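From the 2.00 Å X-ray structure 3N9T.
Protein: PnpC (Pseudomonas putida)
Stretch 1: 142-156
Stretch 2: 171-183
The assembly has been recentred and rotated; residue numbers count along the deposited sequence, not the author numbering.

Stretch 1 142-156: RPVVGAVLDVWQTAD
Stretch 2 (171-183) NLRGRYRSDNDGC

The strongest polar link between the two stretches is the salt bridge of Asp 150 and Arg 175, paired across neighbouring antiparallel strands. Arg 175 NE donates to Asp 150 OD1 at 2.8 Å and Arg 175 NH2 to Asp 150 OD2 at 3.0 Å, both nearly linear, so the carboxylate meets the edge of the guanidinium near its plane. Asp 150 (chi1 m, chi2 -50°) is short; Arg 175 (t, t, m, chi4 -158°) bends at chi3 to bring its charged end alongside. Val 148 CG1 covers one face of that guanidinium, 3.0 Å from Arg 175 NE.

Ser 178 (chi1 p) supplies the second polar centre. Its OG donates to Val 144 O at 2.6 Å and accepts a weak bond from Ala 147 N at 3.0 Å, a compact hydroxyl tying down backbone that has left the ladder. Its main chain adds two bonds: Ser 178 N to Ala 147 O, 3.0 Å, and Gly 146 N to Ser 178 O, 3.1 Å. Gly 146 turns here with phi/psi 76/13, a positive phi that suits glycine.

The ladder joins 148-152 to 173-177, their directions 158° apart and axes approaching to 4.5 Å. Val 148, Asp 150 and Trp 152 face Arg 177, Arg 175 and Arg 173 as non-hydrogen-bonded pairs, CA-CA 4.7, 4.3 and 4.4 Å. Between them lie the hydrogen-bonded pairs. Leu 149 N to Tyr 176 O and Tyr 176 N to Leu 149 O are both 2.8 Å; Val 151 N to Gly 174 O is 2.9 Å and Gly 174 N to Val 151 O 3.1 Å. Gln 153 N extends the series to Leu 172 O at 3.2 Å, and a water donates to both Gln 153 O and Asn 171 O.

The pairs with arginines share one sheet face, where Val 148 (t) also lays CG2 over the Arg 177 guanidinium, 3.7 Å from NH2. Leu 149 (m, chi2 88°), Val 151 (m) and Tyr 176 (m, chi2 81°) occupy the other. Val 151 CG2 lies 3.8 Å from Tyr 176 CE1. Gly 174, extended at -170/162, leaves room for this ring: a CB there would clash with Tyr 176 CE1.

At one end Leu 172 (m, t; phi/psi 52/31) sets CD1 4.0 Å from Ala 155 CB. At the other, a type I turn from Asp 179 to Gly 182 packs on Pro 143, whose CB is 3.4 Å from Asp 181 O. Gly 182 (75/8) suits this spot, since a CB would strike Pro 143 CB.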

# COMPACT_ATOMS: atom_id res chain seq x y z
N ARG A 142 -32.10 31.02 4.56
CA ARG A 142 -31.85 32.43 4.36
C ARG A 142 -30.56 32.66 3.55
O ARG A 142 -29.63 31.87 3.66
CB ARG A 142 -31.66 33.11 5.73
CG ARG A 142 -32.84 32.93 6.70
CD ARG A 142 -32.46 33.42 8.10
NE ARG A 142 -31.58 32.49 8.77
CZ ARG A 142 -31.32 32.54 10.08
NH1 ARG A 142 -31.90 33.49 10.80
NH2 ARG A 142 -30.48 31.68 10.66
N PRO A 143 -30.47 33.77 2.80
CA PRO A 143 -29.37 33.98 1.89
C PRO A 143 -28.09 34.25 2.65
O PRO A 143 -28.09 34.94 3.68
CB PRO A 143 -29.77 35.26 1.13
CG PRO A 143 -31.14 35.64 1.61
CD PRO A 143 -31.35 34.95 2.90
N VAL A 144 -26.98 33.72 2.12
CA VAL A 144 -25.66 34.03 2.65
C VAL A 144 -25.15 35.05 1.70
O VAL A 144 -25.07 34.78 0.48
CB VAL A 144 -24.78 32.82 2.64
CG1 VAL A 144 -23.35 33.19 3.09
CG2 VAL A 144 -25.40 31.74 3.54
N VAL A 145 -24.80 36.21 2.23
CA VAL A 145 -24.46 37.35 1.41
C VAL A 145 -22.97 37.48 1.30
O VAL A 145 -22.28 37.38 2.29
CB VAL A 145 -25.09 38.64 2.05
CG1 VAL A 145 -24.59 39.90 1.32
CG2 VAL A 145 -26.66 38.48 2.04
N GLY A 146 -22.45 37.67 0.09
CA GLY A 146 -21.00 37.84 -0.07
C GLY A 146 -20.19 36.54 0.06
O GLY A 146 -18.94 36.55 0.11
N ALA A 147 -20.86 35.40 0.03
CA ALA A 147 -20.10 34.16 -0.13
C ALA A 147 -19.23 34.22 -1.38
O ALA A 147 -19.60 34.81 -2.39
CB ALA A 147 -21.07 33.01 -0.21
N VAL A 148 -18.07 33.58 -1.32
CA VAL A 148 -17.17 33.52 -2.43
C VAL A 148 -17.22 32.06 -3.00
O VAL A 148 -17.05 31.12 -2.25
CB VAL A 148 -15.69 33.90 -1.99
CG1 VAL A 148 -14.80 33.64 -3.04
CG2 VAL A 148 -15.55 35.39 -1.79
N LEU A 149 -17.53 31.90 -4.30
CA LEU A 149 -17.62 30.59 -4.97
C LEU A 149 -16.45 30.53 -5.93
O LEU A 149 -16.47 31.23 -6.96
CB LEU A 149 -18.93 30.48 -5.80
CG LEU A 149 -20.21 30.60 -4.97
CD1 LEU A 149 -20.66 32.10 -4.82
CD2 LEU A 149 -21.31 29.79 -5.56
N ASP A 150 -15.45 29.70 -5.60
CA ASP A 150 -14.32 29.45 -6.53
C ASP A 150 -14.75 28.29 -7.37
O ASP A 150 -15.09 27.22 -6.81
CB ASP A 150 -13.06 29.02 -5.77
CG ASP A 150 -12.39 30.20 -5.02
OD1 ASP A 150 -12.18 31.24 -5.65
OD2 ASP A 150 -12.13 30.06 -3.81
N VAL A 151 -14.73 28.45 -8.69
CA VAL A 151 -15.24 27.37 -9.57
C VAL A 151 -14.21 27.06 -10.62
O VAL A 151 -13.48 27.94 -11.04
CB VAL A 151 -16.59 27.73 -10.25
CG1 VAL A 151 -17.59 28.03 -9.17
CG2 VAL A 151 -16.45 29.00 -11.17
N TRP A 152 -14.19 25.80 -11.06
CA TRP A 152 -13.28 25.39 -12.14
C TRP A 152 -13.87 24.13 -12.83
O TRP A 152 -14.63 23.32 -12.23
CB TRP A 152 -11.82 25.24 -11.60
CG TRP A 152 -11.55 24.11 -10.60
CD1 TRP A 152 -10.93 22.87 -10.87
CD2 TRP A 152 -11.89 24.08 -9.18
NE1 TRP A 152 -10.85 22.13 -9.67
CE2 TRP A 152 -11.42 22.85 -8.64
CE3 TRP A 152 -12.51 25.02 -8.32
CZ2 TRP A 152 -11.63 22.48 -7.28
CZ3 TRP A 152 -12.71 24.67 -6.98
CH2 TRP A 152 -12.28 23.38 -6.48
N GLN A 153 -13.55 23.97 -14.11
CA GLN A 153 -14.05 22.86 -14.91
C GLN A 153 -13.09 22.63 -16.08
O GLN A 153 -12.30 23.53 -16.44
CB GLN A 153 -15.43 23.19 -15.46
CG GLN A 153 -15.52 24.33 -16.42
CD GLN A 153 -16.94 24.45 -17.04
OE1 GLN A 153 -17.79 25.10 -16.47
NE2 GLN A 153 -17.18 23.78 -18.18
N THR A 154 -13.17 21.44 -16.69
CA THR A 154 -12.32 21.15 -17.87
C THR A 154 -12.84 21.86 -19.07
O THR A 154 -14.01 22.26 -19.12
CB THR A 154 -12.34 19.67 -18.28
OG1 THR A 154 -13.70 19.24 -18.33
CG2 THR A 154 -11.56 18.83 -17.34
N ALA A 155 -11.97 22.03 -20.07
CA ALA A 155 -12.42 22.51 -21.38
C ALA A 155 -13.04 21.32 -22.14
O ALA A 155 -13.06 20.19 -21.61
CB ALA A 155 -11.23 23.08 -22.14
N ASP A 156 -13.55 21.56 -23.36
CA ASP A 156 -13.92 20.49 -24.32
C ASP A 156 -12.84 19.40 -24.45
O ASP A 156 -13.16 18.21 -24.33
CB ASP A 156 -14.29 21.06 -25.70
CG ASP A 156 -15.78 21.56 -25.79
OD1 ASP A 156 -16.55 21.47 -24.77
OD2 ASP A 156 -16.17 22.06 -26.91
N ASN A 171 -9.02 30.56 -17.93
CA ASN A 171 -10.08 29.95 -18.67
C ASN A 171 -10.85 28.97 -17.78
O ASN A 171 -10.25 28.14 -17.12
CB ASN A 171 -9.50 29.16 -19.82
CG ASN A 171 -10.57 28.65 -20.74
OD1 ASN A 171 -11.50 29.36 -21.11
ND2 ASN A 171 -10.39 27.40 -21.18
N LEU A 172 -12.16 29.08 -17.82
CA LEU A 172 -13.06 28.15 -17.10
C LEU A 172 -12.66 28.04 -15.67
O LEU A 172 -12.88 26.99 -15.03
CB LEU A 172 -13.08 26.78 -17.82
CG LEU A 172 -13.77 26.84 -19.22
CD1 LEU A 172 -13.54 25.55 -19.98
CD2 LEU A 172 -15.28 27.18 -19.20
N ARG A 173 -12.10 29.13 -15.13
CA ARG A 173 -11.95 29.29 -13.67
C ARG A 173 -12.41 30.68 -13.27
O ARG A 173 -12.35 31.64 -14.08
CB ARG A 173 -10.51 29.07 -13.19
CG ARG A 173 -9.83 27.82 -13.71
CD ARG A 173 -8.34 27.79 -13.34
NE ARG A 173 -7.81 26.47 -13.73
CZ ARG A 173 -7.83 25.40 -12.95
NH1 ARG A 173 -8.35 25.48 -11.71
NH2 ARG A 173 -7.35 24.23 -13.41
N GLY A 174 -12.96 30.80 -12.07
CA GLY A 174 -13.30 32.13 -11.56
C GLY A 174 -13.69 32.13 -10.10
O GLY A 174 -14.13 31.10 -9.58
N ARG A 175 -13.64 33.32 -9.49
CA ARG A 175 -14.13 33.49 -8.13
C ARG A 175 -15.33 34.41 -8.23
O ARG A 175 -15.18 35.60 -8.49
CB ARG A 175 -13.06 34.17 -7.27
CG ARG A 175 -13.63 34.69 -5.99
CD ARG A 175 -12.52 34.94 -4.97
NE ARG A 175 -12.10 33.71 -4.29
CZ ARG A 175 -11.50 33.73 -3.11
NH1 ARG A 175 -11.27 34.92 -2.55
NH2 ARG A 175 -11.16 32.61 -2.48
N TYR A 176 -16.51 33.86 -8.03
CA TYR A 176 -17.79 34.60 -8.07
C TYR A 176 -18.33 34.86 -6.65
O TYR A 176 -17.80 34.30 -5.65
CB TYR A 176 -18.79 33.72 -8.84
CG TYR A 176 -18.50 33.59 -10.33
CD1 TYR A 176 -17.53 32.69 -10.80
CD2 TYR A 176 -19.19 34.37 -11.25
CE1 TYR A 176 -17.25 32.55 -12.18
CE2 TYR A 176 -18.93 34.25 -12.64
CZ TYR A 176 -17.99 33.35 -13.07
OH TYR A 176 -17.80 33.19 -14.38
N ARG A 177 -19.37 35.71 -6.54
CA ARG A 177 -19.90 36.07 -5.23
C ARG A 177 -21.41 36.04 -5.20
O ARG A 177 -22.09 36.33 -6.24
CB ARG A 177 -19.35 37.45 -4.82
CG ARG A 177 -17.94 37.37 -4.33
CD ARG A 177 -17.34 38.75 -4.05
NE ARG A 177 -16.06 38.67 -3.34
CZ ARG A 177 -14.90 38.33 -3.93
NH1 ARG A 177 -14.81 38.06 -5.25
NH2 ARG A 177 -13.81 38.28 -3.20
N SER A 178 -21.98 35.69 -4.05
CA SER A 178 -23.40 35.69 -3.92
C SER A 178 -23.78 37.17 -3.63
O SER A 178 -23.01 37.91 -2.96
CB SER A 178 -23.78 34.71 -2.82
OG SER A 178 -23.41 35.22 -1.51
N ASP A 179 -24.94 37.62 -4.13
CA ASP A 179 -25.32 39.02 -3.94
C ASP A 179 -26.13 39.18 -2.67
O ASP A 179 -26.25 38.24 -1.90
CB ASP A 179 -26.09 39.55 -5.19
CG ASP A 179 -27.45 38.90 -5.40
OD1 ASP A 179 -28.03 38.26 -4.51
OD2 ASP A 179 -27.98 39.01 -6.50
N ASN A 180 -26.72 40.35 -2.46
CA ASN A 180 -27.60 40.60 -1.28
C ASN A 180 -28.73 39.61 -1.10
O ASN A 180 -29.22 39.41 0.01
CB ASN A 180 -28.27 41.95 -1.42
CG ASN A 180 -27.30 43.06 -1.44
OD1 ASN A 180 -27.57 44.06 -2.08
ND2 ASN A 180 -26.17 42.93 -0.73
N ASP A 181 -29.20 38.99 -2.17
CA ASP A 181 -30.22 37.95 -1.96
C ASP A 181 -29.61 36.55 -2.03
O ASP A 181 -30.33 35.60 -2.21
CB ASP A 181 -31.35 38.10 -2.98
CG ASP A 181 -31.97 39.51 -2.95
OD1 ASP A 181 -32.49 39.88 -1.87
OD2 ASP A 181 -31.94 40.24 -3.98
N GLY A 182 -28.28 36.46 -1.90
CA GLY A 182 -27.58 35.15 -1.91
C GLY A 182 -27.45 34.53 -3.32
O GLY A 182 -27.01 33.41 -3.47
N CYS A 183 -27.82 35.28 -4.35
CA CYS A 183 -27.86 34.80 -5.73
C CYS A 183 -26.47 34.87 -6.34
O CYS A 183 -25.71 35.85 -6.11
CB CYS A 183 -28.87 35.64 -6.55
SG CYS A 183 -30.55 35.38 -6.01
O HOH W 1 -10.06 25.15 -16.29